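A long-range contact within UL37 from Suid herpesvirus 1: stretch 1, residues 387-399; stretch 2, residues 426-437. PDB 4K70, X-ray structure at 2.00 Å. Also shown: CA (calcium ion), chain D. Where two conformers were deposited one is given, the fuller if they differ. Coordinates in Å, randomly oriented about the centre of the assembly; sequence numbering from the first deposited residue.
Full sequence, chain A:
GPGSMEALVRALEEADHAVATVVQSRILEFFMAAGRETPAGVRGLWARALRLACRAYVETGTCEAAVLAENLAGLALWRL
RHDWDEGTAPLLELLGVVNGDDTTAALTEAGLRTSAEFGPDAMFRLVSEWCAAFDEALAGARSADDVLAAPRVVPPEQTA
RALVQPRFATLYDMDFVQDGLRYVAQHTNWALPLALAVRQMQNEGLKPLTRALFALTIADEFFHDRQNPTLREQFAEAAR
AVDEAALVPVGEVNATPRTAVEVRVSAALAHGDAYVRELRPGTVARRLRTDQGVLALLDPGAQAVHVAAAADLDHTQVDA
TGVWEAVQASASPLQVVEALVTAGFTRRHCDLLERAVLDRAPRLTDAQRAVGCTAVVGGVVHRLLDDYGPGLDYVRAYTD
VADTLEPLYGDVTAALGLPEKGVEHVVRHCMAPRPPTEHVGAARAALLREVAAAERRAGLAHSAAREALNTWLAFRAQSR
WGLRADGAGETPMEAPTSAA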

# COMPACT_ATOMS: atom_id res chain seq x y z
N ASP A 387 -0.75 1.39 -3.13
CA ASP A 387 -1.09 0.12 -2.50
C ASP A 387 0.13 -0.51 -1.86
O ASP A 387 0.00 -1.49 -1.13
CB ASP A 387 -1.64 -0.83 -3.55
CG ASP A 387 -2.86 -0.28 -4.23
OD1 ASP A 387 -3.92 -0.22 -3.55
OD2 ASP A 387 -2.77 0.08 -5.41
N TYR A 388 1.30 0.06 -2.12
CA TYR A 388 2.56 -0.61 -1.80
C TYR A 388 2.73 -0.90 -0.31
O TYR A 388 2.65 -0.00 0.53
CB TYR A 388 3.75 0.21 -2.28
CG TYR A 388 5.03 -0.58 -2.18
CD1 TYR A 388 5.76 -0.61 -0.99
CD2 TYR A 388 5.47 -1.34 -3.24
CE1 TYR A 388 6.92 -1.37 -0.89
CE2 TYR A 388 6.62 -2.09 -3.16
CZ TYR A 388 7.34 -2.10 -1.98
OH TYR A 388 8.49 -2.84 -1.91
N GLY A 389 2.99 -2.17 0.01
CA GLY A 389 3.27 -2.56 1.38
C GLY A 389 3.69 -4.01 1.51
O GLY A 389 3.82 -4.73 0.52
N PRO A 390 3.90 -4.45 2.76
CA PRO A 390 4.50 -5.77 2.97
C PRO A 390 3.49 -6.88 3.22
O PRO A 390 3.86 -7.90 3.81
CB PRO A 390 5.34 -5.54 4.23
CG PRO A 390 4.53 -4.55 5.02
CD PRO A 390 3.88 -3.64 3.99
N GLY A 391 2.25 -6.72 2.78
CA GLY A 391 1.23 -7.70 3.07
C GLY A 391 0.41 -8.24 1.90
O GLY A 391 0.73 -8.03 0.73
N LEU A 392 -0.66 -8.94 2.25
CA LEU A 392 -1.50 -9.66 1.29
C LEU A 392 -2.23 -8.73 0.33
O LEU A 392 -2.37 -9.04 -0.86
CB LEU A 392 -2.53 -10.47 2.07
CG LEU A 392 -3.49 -11.34 1.28
CD1 LEU A 392 -2.69 -12.25 0.36
CD2 LEU A 392 -4.34 -12.16 2.24
N ASP A 393 -2.71 -7.61 0.84
CA ASP A 393 -3.42 -6.62 0.03
C ASP A 393 -2.58 -6.13 -1.14
O ASP A 393 -3.09 -5.93 -2.25
CB ASP A 393 -3.82 -5.42 0.87
CG ASP A 393 -4.63 -4.41 0.09
OD1 ASP A 393 -5.80 -4.71 -0.20
OD2 ASP A 393 -4.10 -3.32 -0.25
N TYR A 394 -1.30 -5.91 -0.90
CA TYR A 394 -0.44 -5.44 -1.99
C TYR A 394 -0.15 -6.57 -2.98
O TYR A 394 -0.10 -6.34 -4.17
CB TYR A 394 0.85 -4.79 -1.51
CG TYR A 394 1.70 -4.30 -2.67
CD1 TYR A 394 1.20 -3.36 -3.57
CD2 TYR A 394 2.99 -4.77 -2.87
CE1 TYR A 394 1.95 -2.90 -4.63
CE2 TYR A 394 3.76 -4.32 -3.94
CZ TYR A 394 3.23 -3.38 -4.81
OH TYR A 394 3.98 -2.91 -5.87
N VAL A 395 -0.01 -7.80 -2.48
CA VAL A 395 0.13 -8.95 -3.36
C VAL A 395 -1.04 -9.01 -4.36
O VAL A 395 -0.84 -9.19 -5.55
CB VAL A 395 0.19 -10.26 -2.59
CG1 VAL A 395 0.13 -11.43 -3.56
CG2 VAL A 395 1.48 -10.34 -1.78
N ARG A 396 -2.25 -8.83 -3.84
CA ARG A 396 -3.46 -8.82 -4.64
C ARG A 396 -3.53 -7.62 -5.58
O ARG A 396 -3.94 -7.75 -6.73
CB ARG A 396 -4.69 -8.82 -3.72
CG ARG A 396 -4.91 -10.13 -2.95
CD ARG A 396 -5.99 -9.97 -1.88
NE ARG A 396 -6.35 -11.25 -1.25
CZ ARG A 396 -7.05 -11.36 -0.13
NH1 ARG A 396 -7.46 -10.27 0.51
NH2 ARG A 396 -7.34 -12.56 0.37
N ALA A 397 -3.17 -6.43 -5.09
CA ALA A 397 -3.21 -5.23 -5.92
C ALA A 397 -2.19 -5.32 -7.05
O ALA A 397 -2.44 -4.89 -8.17
CB ALA A 397 -2.95 -4.00 -5.09
N TYR A 398 -1.02 -5.90 -6.74
CA TYR A 398 0.04 -6.06 -7.75
C TYR A 398 -0.36 -7.05 -8.84
O TYR A 398 -0.18 -6.79 -10.02
CB TYR A 398 1.33 -6.54 -7.07
CG TYR A 398 2.48 -6.73 -8.05
CD1 TYR A 398 3.33 -5.68 -8.37
CD2 TYR A 398 2.72 -7.96 -8.66
CE1 TYR A 398 4.38 -5.84 -9.26
CE2 TYR A 398 3.78 -8.13 -9.57
CZ TYR A 398 4.61 -7.06 -9.85
OH TYR A 398 5.68 -7.20 -10.74
N THR A 399 -0.90 -8.19 -8.44
CA THR A 399 -1.36 -9.20 -9.38
C THR A 399 -2.40 -8.63 -10.35
O THR A 399 -2.33 -8.85 -11.56
CB THR A 399 -1.92 -10.42 -8.60
OG1 THR A 399 -0.85 -11.00 -7.85
CG2 THR A 399 -2.51 -11.48 -9.53
CA CA D . -3.55 1.55 -6.98
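Stretch 2 (426-437) VVRHCMAPRPPT

Stretch 2 enters as the last turns of a helix, residues 426-431, and leaves as an extended, proline-rich loop. Stretch 1 does the reverse: a loop from D387 to G391, then a helix from L392 onward, with G391 at the N-cap position. The two stretches run in nearly opposite directions. The helix axes make an angle of 166° between their N-to-C directions, but they come no closer than 12.8 Å. The helices therefore do not pack directly backbone to backbone; three tyrosines and a run of prolines make most of the contact.

The backbones draw closer along the loop of stretch 2. The CA atoms of V395 and P433 are 5.7 Å apart, and those of P390 and P435 are 4.4 Å apart. A432 is the first residue to leave helical phi/psi, at -55/141. P433 (-60/136) and P435 (-69/138) keep the chain extended, while R434 between them differs at -125/53.

The helix of stretch 1 offers Y394, V395 and Y398. Both tyrosines point toward stretch 2 and have chi1 in t. P433 is the main bump on the other side. P433 CD sits over one face of the Y398 ring, 3.5 Å from the ring centroid and 15° off the normal. The same proline meets Y394, with CG 3.8 Å from Y394 CE2, and V395, with CB 3.9 Å from V395 CG2. P433 thus fills a hollow lined by two tyrosine rings and a valine methyl.

The Y398 ring also reaches along the end of the stretch 2 helix. V427 CG1 lies 4.1 Å from Y398 CE1, and R428 CB lies 3.2 Å from Y398 OH. A432 CA makes an off-centre CH-pi contact, 4.3 Å from the Y398 ring centroid. The R428 side chain starts beside the tyrosine, but its end leads away.

M431 closes the helix and takes the one direct hydrogen bond across the stretches. Y394 OH donates to M431 O at 2.5 Å, a very short bond. The carbonyl lies at the edge of the Y394 ring, near its plane. M431 O is also at the edge of the Y388 ring, 3.9 Å from Y388 CE2. The M431 side chain, m at all three chi angles, brings its CE to 4.0 Å from Y388 CD2. Y388 starts sideways, but its ring end comes nearer to stretch 2.

Further along, V395 CG2 touches P435 CG at 4.1 Å, so this methyl contacts both P433 and P435. P390 lies against P435 and P436. P390 O is 3.3 Å from P435 CA in a CA-H...O contact, and P390 CB is 4.2 Å from P436 CD. Water 1 bridges the loops: it donates to G389 O at 2.9 Å and accepts from R434 N at 2.8 Å.

At the start of stretch 1, D387 makes no contact with stretch 2. D387 OD2 binds the calcium ion CA at 2.3 Å.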

# COMPACT_ATOMS: atom_id res chain seq x y z
N VAL A 426 10.57 -4.93 -16.02
CA VAL A 426 11.07 -3.73 -15.36
C VAL A 426 10.25 -3.42 -14.10
O VAL A 426 10.81 -3.12 -13.03
CB VAL A 426 11.06 -2.51 -16.30
CG1 VAL A 426 11.50 -1.24 -15.55
CG2 VAL A 426 11.94 -2.77 -17.50
N VAL A 427 8.94 -3.49 -14.23
CA VAL A 427 8.06 -3.24 -13.09
C VAL A 427 8.35 -4.17 -11.90
O VAL A 427 8.41 -3.73 -10.75
CB VAL A 427 6.57 -3.33 -13.48
CG1 VAL A 427 5.69 -3.27 -12.23
CG2 VAL A 427 6.22 -2.20 -14.46
N ARG A 428 8.52 -5.46 -12.18
CA ARG A 428 8.79 -6.40 -11.10
C ARG A 428 10.09 -6.12 -10.37
O ARG A 428 10.22 -6.43 -9.19
CB ARG A 428 8.74 -7.85 -11.58
CG ARG A 428 9.89 -8.31 -12.47
CD ARG A 428 9.66 -9.76 -12.90
NE ARG A 428 10.74 -10.27 -13.75
CZ ARG A 428 10.70 -11.44 -14.37
NH1 ARG A 428 9.64 -12.23 -14.25
NH2 ARG A 428 11.73 -11.82 -15.12
N HIS A 429 11.04 -5.50 -11.06
CA HIS A 429 12.36 -5.27 -10.49
C HIS A 429 12.31 -4.29 -9.31
O HIS A 429 13.09 -4.38 -8.37
CB HIS A 429 13.35 -4.77 -11.55
CG HIS A 429 14.79 -4.92 -11.14
ND1 HIS A 429 15.40 -6.15 -11.02
CD2 HIS A 429 15.71 -4.00 -10.78
CE1 HIS A 429 16.65 -5.98 -10.61
NE2 HIS A 429 16.86 -4.68 -10.46
N CYS A 430 11.37 -3.36 -9.36
CA CYS A 430 11.33 -2.31 -8.35
C CYS A 430 10.07 -2.35 -7.50
O CYS A 430 10.09 -1.94 -6.34
CB CYS A 430 11.53 -0.93 -9.00
SG CYS A 430 10.37 -0.55 -10.39
N MET A 431 8.99 -2.90 -8.05
CA MET A 431 7.68 -2.85 -7.39
C MET A 431 7.10 -4.20 -6.94
O MET A 431 6.03 -4.22 -6.32
CB MET A 431 6.65 -2.13 -8.27
CG MET A 431 7.04 -0.72 -8.67
SD MET A 431 7.23 0.39 -7.25
CE MET A 431 5.53 0.68 -6.71
N ALA A 432 7.79 -5.29 -7.25
CA ALA A 432 7.30 -6.62 -6.88
C ALA A 432 7.03 -6.67 -5.38
O ALA A 432 7.78 -6.08 -4.60
CB ALA A 432 8.29 -7.71 -7.27
N PRO A 433 5.94 -7.34 -4.98
CA PRO A 433 5.63 -7.53 -3.56
C PRO A 433 6.75 -8.28 -2.86
O PRO A 433 7.27 -9.25 -3.40
CB PRO A 433 4.37 -8.39 -3.61
CG PRO A 433 3.72 -8.02 -4.88
CD PRO A 433 4.87 -7.86 -5.85
N ARG A 434 7.14 -7.82 -1.67
CA ARG A 434 8.16 -8.51 -0.86
C ARG A 434 7.65 -8.82 0.56
O ARG A 434 8.30 -8.47 1.55
CB ARG A 434 9.43 -7.67 -0.80
CG ARG A 434 10.15 -7.56 -2.16
CD ARG A 434 10.99 -6.28 -2.31
NE ARG A 434 11.46 -6.12 -3.70
CZ ARG A 434 12.14 -5.07 -4.16
NH1 ARG A 434 12.48 -4.06 -3.37
NH2 ARG A 434 12.49 -5.04 -5.45
N PRO A 435 6.49 -9.50 0.66
CA PRO A 435 5.93 -9.80 1.99
C PRO A 435 6.80 -10.82 2.70
O PRO A 435 7.24 -11.78 2.07
CB PRO A 435 4.59 -10.45 1.66
CG PRO A 435 4.86 -11.15 0.35
CD PRO A 435 5.74 -10.18 -0.41
N PRO A 436 7.05 -10.63 3.99
CA PRO A 436 7.84 -11.61 4.76
C PRO A 436 7.00 -12.84 5.09
O PRO A 436 6.66 -13.04 6.25
CB PRO A 436 8.15 -10.86 6.05
CG PRO A 436 6.99 -9.90 6.22
CD PRO A 436 6.68 -9.45 4.80
N THR A 437 6.67 -13.64 4.08
CA THR A 437 5.76 -14.76 4.26
C THR A 437 6.38 -15.88 5.10
O THR A 437 5.69 -16.83 5.49
CB THR A 437 5.32 -15.36 2.92
OG1 THR A 437 6.47 -15.57 2.10
CG2 THR A 437 4.35 -14.43 2.20
O HOH W 1 6.49 -5.36 -0.46
O HOH W 2 -3.90 -0.45 -8.27